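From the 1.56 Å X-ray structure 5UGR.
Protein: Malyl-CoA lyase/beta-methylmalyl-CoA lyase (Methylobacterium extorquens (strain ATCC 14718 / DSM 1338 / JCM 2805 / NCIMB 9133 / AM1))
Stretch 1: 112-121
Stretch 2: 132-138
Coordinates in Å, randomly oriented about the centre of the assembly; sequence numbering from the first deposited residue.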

ATOM      1  N   ASP A 112      12.500   9.805   5.673  1.00 11.21           N
ATOM      2  CA  ASP A 112      13.729  10.369   6.250  1.00 10.70           C
ATOM      3  C   ASP A 112      14.622  10.894   5.122  1.00 10.31           C
ATOM      4  O   ASP A 112      15.231  11.991   5.204  1.00 12.39           O
ATOM      5  N   VAL A 113      14.740  10.109   4.075  1.00 10.86           N
ATOM      6  CA  VAL A 113      15.599  10.465   2.935  1.00 11.43           C
ATOM      7  C   VAL A 113      14.996  11.636   2.155  1.00 11.79           C
ATOM      8  O   VAL A 113      15.711  12.573   1.769  1.00 11.76           O
ATOM      9  N   TYR A 114      13.688  11.599   1.940  1.00 11.30           N
ATOM     10  CA  TYR A 114      12.963  12.693   1.306  1.00 11.02           C
ATOM     11  C   TYR A 114      13.280  14.008   2.006  1.00 11.32           C
ATOM     12  O   TYR A 114      13.500  15.048   1.361  1.00 12.58           O
ATOM     13  N   ALA A 115      13.231  13.990   3.331  1.00 10.97           N
ATOM     14  CA  ALA A 115      13.480  15.221   4.090  1.00 11.97           C
ATOM     15  C   ALA A 115      14.819  15.830   3.786  1.00 11.75           C
ATOM     16  O   ALA A 115      14.911  17.074   3.661  1.00 13.54           O
ATOM     17  N   ILE A 116      15.855  14.983   3.729  1.00 11.43           N
ATOM     18  CA  ILE A 116      17.201  15.489   3.433  1.00 11.79           C
ATOM     19  C   ILE A 116      17.292  15.934   1.980  1.00 12.14           C
ATOM     20  O   ILE A 116      18.016  16.889   1.660  1.00 13.60           O
ATOM     21  N   ASP A 117      16.567  15.263   1.088  1.00 11.60           N
ATOM     22  CA  ASP A 117      16.535  15.653  -0.332  1.00 11.75           C
ATOM     23  C   ASP A 117      15.917  17.081  -0.479  1.00 13.27           C
ATOM     24  O   ASP A 117      16.494  17.912  -1.186  1.00 13.43           O
ATOM     25  N   VAL A 118      14.822  17.382   0.235  1.00 12.39           N
ATOM     26  CA  VAL A 118      14.219  18.692   0.189  1.00 12.17           C
ATOM     27  C   VAL A 118      15.285  19.746   0.579  1.00 12.53           C
ATOM     28  O   VAL A 118      15.502  20.715  -0.166  1.00 13.07           O
ATOM     29  N   LEU A 119      15.908  19.562   1.741  1.00 12.95           N
ATOM     30  CA  LEU A 119      16.821  20.580   2.283  1.00 13.78           C
ATOM     31  C   LEU A 119      18.013  20.742   1.358  1.00 15.34           C
ATOM     32  O   LEU A 119      18.420  21.890   1.040  1.00 14.23           O
ATOM     33  N   THR A 120      18.640  19.629   0.987  1.00 13.96           N
ATOM     34  CA  THR A 120      19.805  19.643   0.107  1.00 13.59           C
ATOM     35  C   THR A 120      19.495  20.310  -1.222  1.00 14.38           C
ATOM     36  O   THR A 120      20.281  21.178  -1.704  1.00 14.17           O
ATOM     37  N   THR A 121      18.346  19.974  -1.797  1.00 14.51           N
ATOM     38  CA  THR A 121      17.973  20.556  -3.066  1.00 13.73           C
ATOM     39  C   THR A 121      17.863  22.089  -2.978  1.00 13.65           C
ATOM     40  O   THR A 121      18.335  22.817  -3.881  1.00 14.42           O
ATOM     41  N   LYS A 132      25.529  17.879  -8.389  1.00 18.10           N
ATOM     42  CA  LYS A 132      24.430  17.465  -7.492  1.00 18.73           C
ATOM     43  C   LYS A 132      24.989  16.465  -6.480  1.00 16.43           C
ATOM     44  O   LYS A 132      25.584  15.432  -6.845  1.00 18.59           O
ATOM     45  N   ILE A 133      24.737  16.728  -5.213  1.00 15.34           N
ATOM     46  CA  ILE A 133      25.171  15.814  -4.133  1.00 14.22           C
ATOM     47  C   ILE A 133      24.414  14.481  -4.230  1.00 13.73           C
ATOM     48  O   ILE A 133      23.208  14.445  -4.516  1.00 15.49           O
ATOM     49  N   GLY A 134      25.127  13.389  -3.966  1.00 13.38           N
ATOM     50  CA  GLY A 134      24.507  12.066  -3.849  1.00 13.06           C
ATOM     51  C   GLY A 134      24.325  11.702  -2.392  1.00 12.65           C
ATOM     52  O   GLY A 134      25.007  12.224  -1.533  1.00 13.74           O
ATOM     53  N   PHE A 135      23.493  10.695  -2.155  1.00 11.49           N
ATOM     54  CA  PHE A 135      23.240  10.196  -0.819  1.00 11.83           C
ATOM     55  C   PHE A 135      23.732   8.748  -0.638  1.00 11.99           C
ATOM     56  O   PHE A 135      23.567   7.857  -1.531  1.00 12.66           O
ATOM     57  N   GLU A 136      24.229   8.485   0.555  1.00 12.62           N
ATOM     58  CA  GLU A 136      24.420   7.128   1.062  1.00 12.22           C
ATOM     59  C   GLU A 136      23.562   7.071   2.337  1.00 11.43           C
ATOM     60  O   GLU A 136      23.474   8.032   3.088  1.00 12.26           O
ATOM     61  N   VAL A 137      22.913   5.927   2.568  1.00 11.42           N
ATOM     62  CA  VAL A 137      22.150   5.712   3.795  1.00 12.86           C
ATOM     63  C   VAL A 137      22.766   4.631   4.625  1.00 12.89           C
ATOM     64  O   VAL A 137      23.216   3.615   4.119  1.00 14.21           O
ATOM     65  N   LEU A 138      22.771   4.852   5.921  1.00 12.30           N
ATOM     66  CA  LEU A 138      23.145   3.827   6.886  1.00 12.29           C
ATOM     67  C   LEU A 138      21.917   3.053   7.334  1.00 12.21           C
ATOM     68  O   LEU A 138      20.926   3.664   7.828  1.00 12.83           O
TER

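Where does the first stretch begin to touch the second? The two segments run nearly antiparallel, at 153° between their N-to-C directions, so the start of the first stretch lies beside the end of the second, with Val113 facing Val137 and Thr120 facing Ile133. Asp112 makes no contact across the gap; its carboxylate is hydrogen-bonded elsewhere in the structure. Val113 is the first residue to reach across. Its CA-to-CB bond points sideways, but the t rotamer (chi1 -175°) lets its two methyl groups meet different partners: CG1 lies 3.8 Å from CD2 of Phe135, and CG2 lies 3.8 Å from CG1 of Val137. Val137, in the m rotamer, points toward the helix.

What does the next turn offer to Phe135? Tyr114 points away and Ala115 sideways, both out of contact, so the following partner is Ile116. Its CB points toward the strand, yet with chi1 and chi2 both m the end of the side chain leads away. The branch methyl CG2 stays behind to touch the ring, 3.7 Å from CZ of Phe135. Asp117 follows with its backbone: its N lies 3.7 Å from CZ of Phe135, at the edge of the ring, while its CB is 3.9 Å from CE2 of Phe135. That N already donates to the O of Val113 at 2.9 Å, within the helix, and the carboxylate of Asp117 is hydrogen-bonded elsewhere in the structure.

How can a threonine sit in so apolar a contact? Val118 points away and Leu119 is out of reach, but Thr120 points toward the strand. In its m rotamer, OG1 donates a hydrogen bond to the O of Ile116 at 2.8 Å, so the hydroxyl is satisfied by its own helix. The same OG1 lies 3.8 Å from CZ of Phe135, near the plane of the ring, and CG2 of Thr120 approaches CD1 of Ile133 (chi1 m, chi2 t) at 4.2 Å. Thr121 OG1 likewise donates to the O of Asp117 at 2.7 Å, but Thr121 makes no close contact across.

What holds the two segments together? No hydrogen bond crosses between them, and the contact rests largely on packing around Phe135, with Val113 against Val137 and Thr120 against Ile133 beyond it. Phe135, m in chi1 and pointing toward the helix, has 106 Å² covered by the first stretch, more than any other residue here. Gly134 has no side chain and Glu136 is out of reach, whereas Ile133, Phe135 and Val137 all point toward the helix, the alternation expected of an extended chain.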

ATOM      1  CB  ASP A 112      14.507   9.308   7.065  1.00 11.01           C
ATOM      2  CG  ASP A 112      13.845   8.929   8.407  1.00 12.07           C
ATOM      3  OD1 ASP A 112      13.237   9.816   9.027  1.00 12.23           O
ATOM      4  OD2 ASP A 112      14.062   7.738   8.765  1.00 12.20           O
ATOM      5  CB  VAL A 113      15.876   9.264   2.047  1.00 11.26           C
ATOM      6  CG1 VAL A 113      16.869   9.638   0.933  1.00 12.39           C
ATOM      7  CG2 VAL A 113      16.435   8.109   2.836  1.00 12.95           C
ATOM      8  CB  TYR A 114      11.478  12.377   1.246  1.00 11.67           C
ATOM      9  CG  TYR A 114      10.567  13.213   0.409  1.00 11.04           C
ATOM     10  CD1 TYR A 114      10.100  14.452   0.846  1.00 11.21           C
ATOM     11  CD2 TYR A 114      10.147  12.757  -0.864  1.00 12.09           C
ATOM     12  CE1 TYR A 114       9.145  15.180   0.118  1.00 11.10           C
ATOM     13  CE2 TYR A 114       9.219  13.478  -1.589  1.00 11.67           C
ATOM     14  CZ  TYR A 114       8.699  14.673  -1.115  1.00 11.65           C
ATOM     15  OH  TYR A 114       7.775  15.363  -1.860  1.00 11.29           O
ATOM     16  CB  ALA A 115      13.298  14.968   5.578  1.00 12.81           C
ATOM     17  CB  ILE A 116      18.277  14.459   3.825  1.00 13.18           C
ATOM     18  CG1 ILE A 116      18.056  13.972   5.258  1.00 14.30           C
ATOM     19  CG2 ILE A 116      19.692  15.045   3.665  1.00 14.40           C
ATOM     20  CD1 ILE A 116      17.830  14.993   6.309  1.00 15.97           C
ATOM     21  CB  ASP A 117      15.762  14.582  -1.092  1.00 12.16           C
ATOM     22  CG  ASP A 117      16.078  14.483  -2.555  1.00 13.16           C
ATOM     23  OD1 ASP A 117      16.763  15.374  -3.108  1.00 14.03           O
ATOM     24  OD2 ASP A 117      15.539  13.521  -3.181  1.00 14.31           O
ATOM     25  CB  VAL A 118      13.016  18.775   1.117  1.00 12.73           C
ATOM     26  CG1 VAL A 118      12.527  20.205   1.216  1.00 15.13           C
ATOM     27  CG2 VAL A 118      11.859  17.870   0.607  1.00 12.87           C
ATOM     28  CB  LEU A 119      17.184  20.192   3.709  1.00 14.36           C
ATOM     29  CG  LEU A 119      18.116  21.159   4.449  1.00 16.49           C
ATOM     30  CD1 LEU A 119      17.510  22.572   4.520  1.00 16.81           C
ATOM     31  CD2 LEU A 119      18.383  20.630   5.838  1.00 16.83           C
ATOM     32  CB  THR A 120      20.336  18.220  -0.128  1.00 14.30           C
ATOM     33  OG1 THR A 120      20.683  17.615   1.146  1.00 14.73           O
ATOM     34  CG2 THR A 120      21.562  18.257  -1.001  1.00 16.24           C
ATOM     35  CB  THR A 121      16.700  19.921  -3.656  1.00 13.70           C
ATOM     36  OG1 THR A 121      16.919  18.498  -3.752  1.00 14.75           O
ATOM     37  CG2 THR A 121      16.368  20.507  -5.006  1.00 15.15           C
ATOM     38  CB  LYS A 132      23.263  16.858  -8.300  1.00 21.97           C
ATOM     39  CG  LYS A 132      22.434  17.854  -9.210  1.00 31.07           C
ATOM     40  CD  LYS A 132      21.030  17.307  -9.595  1.00 46.50           C
ATOM     41  CE  LYS A 132      19.784  18.237  -9.376  1.00 58.90           C
ATOM     42  NZ  LYS A 132      18.848  18.103  -8.118  1.00 43.70           N
ATOM     43  CB  ILE A 133      24.928  16.495  -2.771  1.00 15.48           C
ATOM     44  CG1 ILE A 133      26.055  17.502  -2.496  1.00 17.52           C
ATOM     45  CG2 ILE A 133      24.722  15.510  -1.612  1.00 16.29           C
ATOM     46  CD1 ILE A 133      25.706  18.467  -1.368  1.00 19.65           C
ATOM     47  CB  PHE A 135      21.767  10.223  -0.449  1.00 12.56           C
ATOM     48  CG  PHE A 135      21.128  11.589  -0.324  1.00 12.81           C
ATOM     49  CD1 PHE A 135      21.861  12.752  -0.079  1.00 13.26           C
ATOM     50  CD2 PHE A 135      19.764  11.698  -0.318  1.00 13.34           C
ATOM     51  CE1 PHE A 135      21.229  13.959   0.121  1.00 14.21           C
ATOM     52  CE2 PHE A 135      19.133  12.918  -0.098  1.00 13.36           C
ATOM     53  CZ  PHE A 135      19.886  14.069   0.109  1.00 14.84           C
ATOM     54  CB  GLU A 136      25.886   6.852   1.416  1.00 13.72           C
ATOM     55  CG  GLU A 136      26.179   5.469   1.981  1.00 13.08           C
ATOM     56  CD  GLU A 136      27.712   5.306   2.241  1.00 14.39           C
ATOM     57  OE1 GLU A 136      28.487   5.580   1.274  1.00 15.22           O
ATOM     58  OE2 GLU A 136      28.078   4.950   3.414  1.00 14.39           O
ATOM     59  CB  VAL A 137      20.675   5.425   3.504  1.00 16.70           C
ATOM     60  CG1 VAL A 137      19.970   6.612   2.893  1.00 16.33           C
ATOM     61  CG2 VAL A 137      20.503   4.200   2.772  1.00 21.60           C
ATOM     62  CB  LEU A 138      23.823   4.471   8.094  1.00 13.91           C
ATOM     63  CG  LEU A 138      25.323   4.306   8.160  1.00 13.14           C
ATOM     64  CD1 LEU A 138      25.980   5.420   8.942  1.00 14.80           C
ATOM     65  CD2 LEU A 138      25.695   2.952   8.694  1.00 14.00           C
TER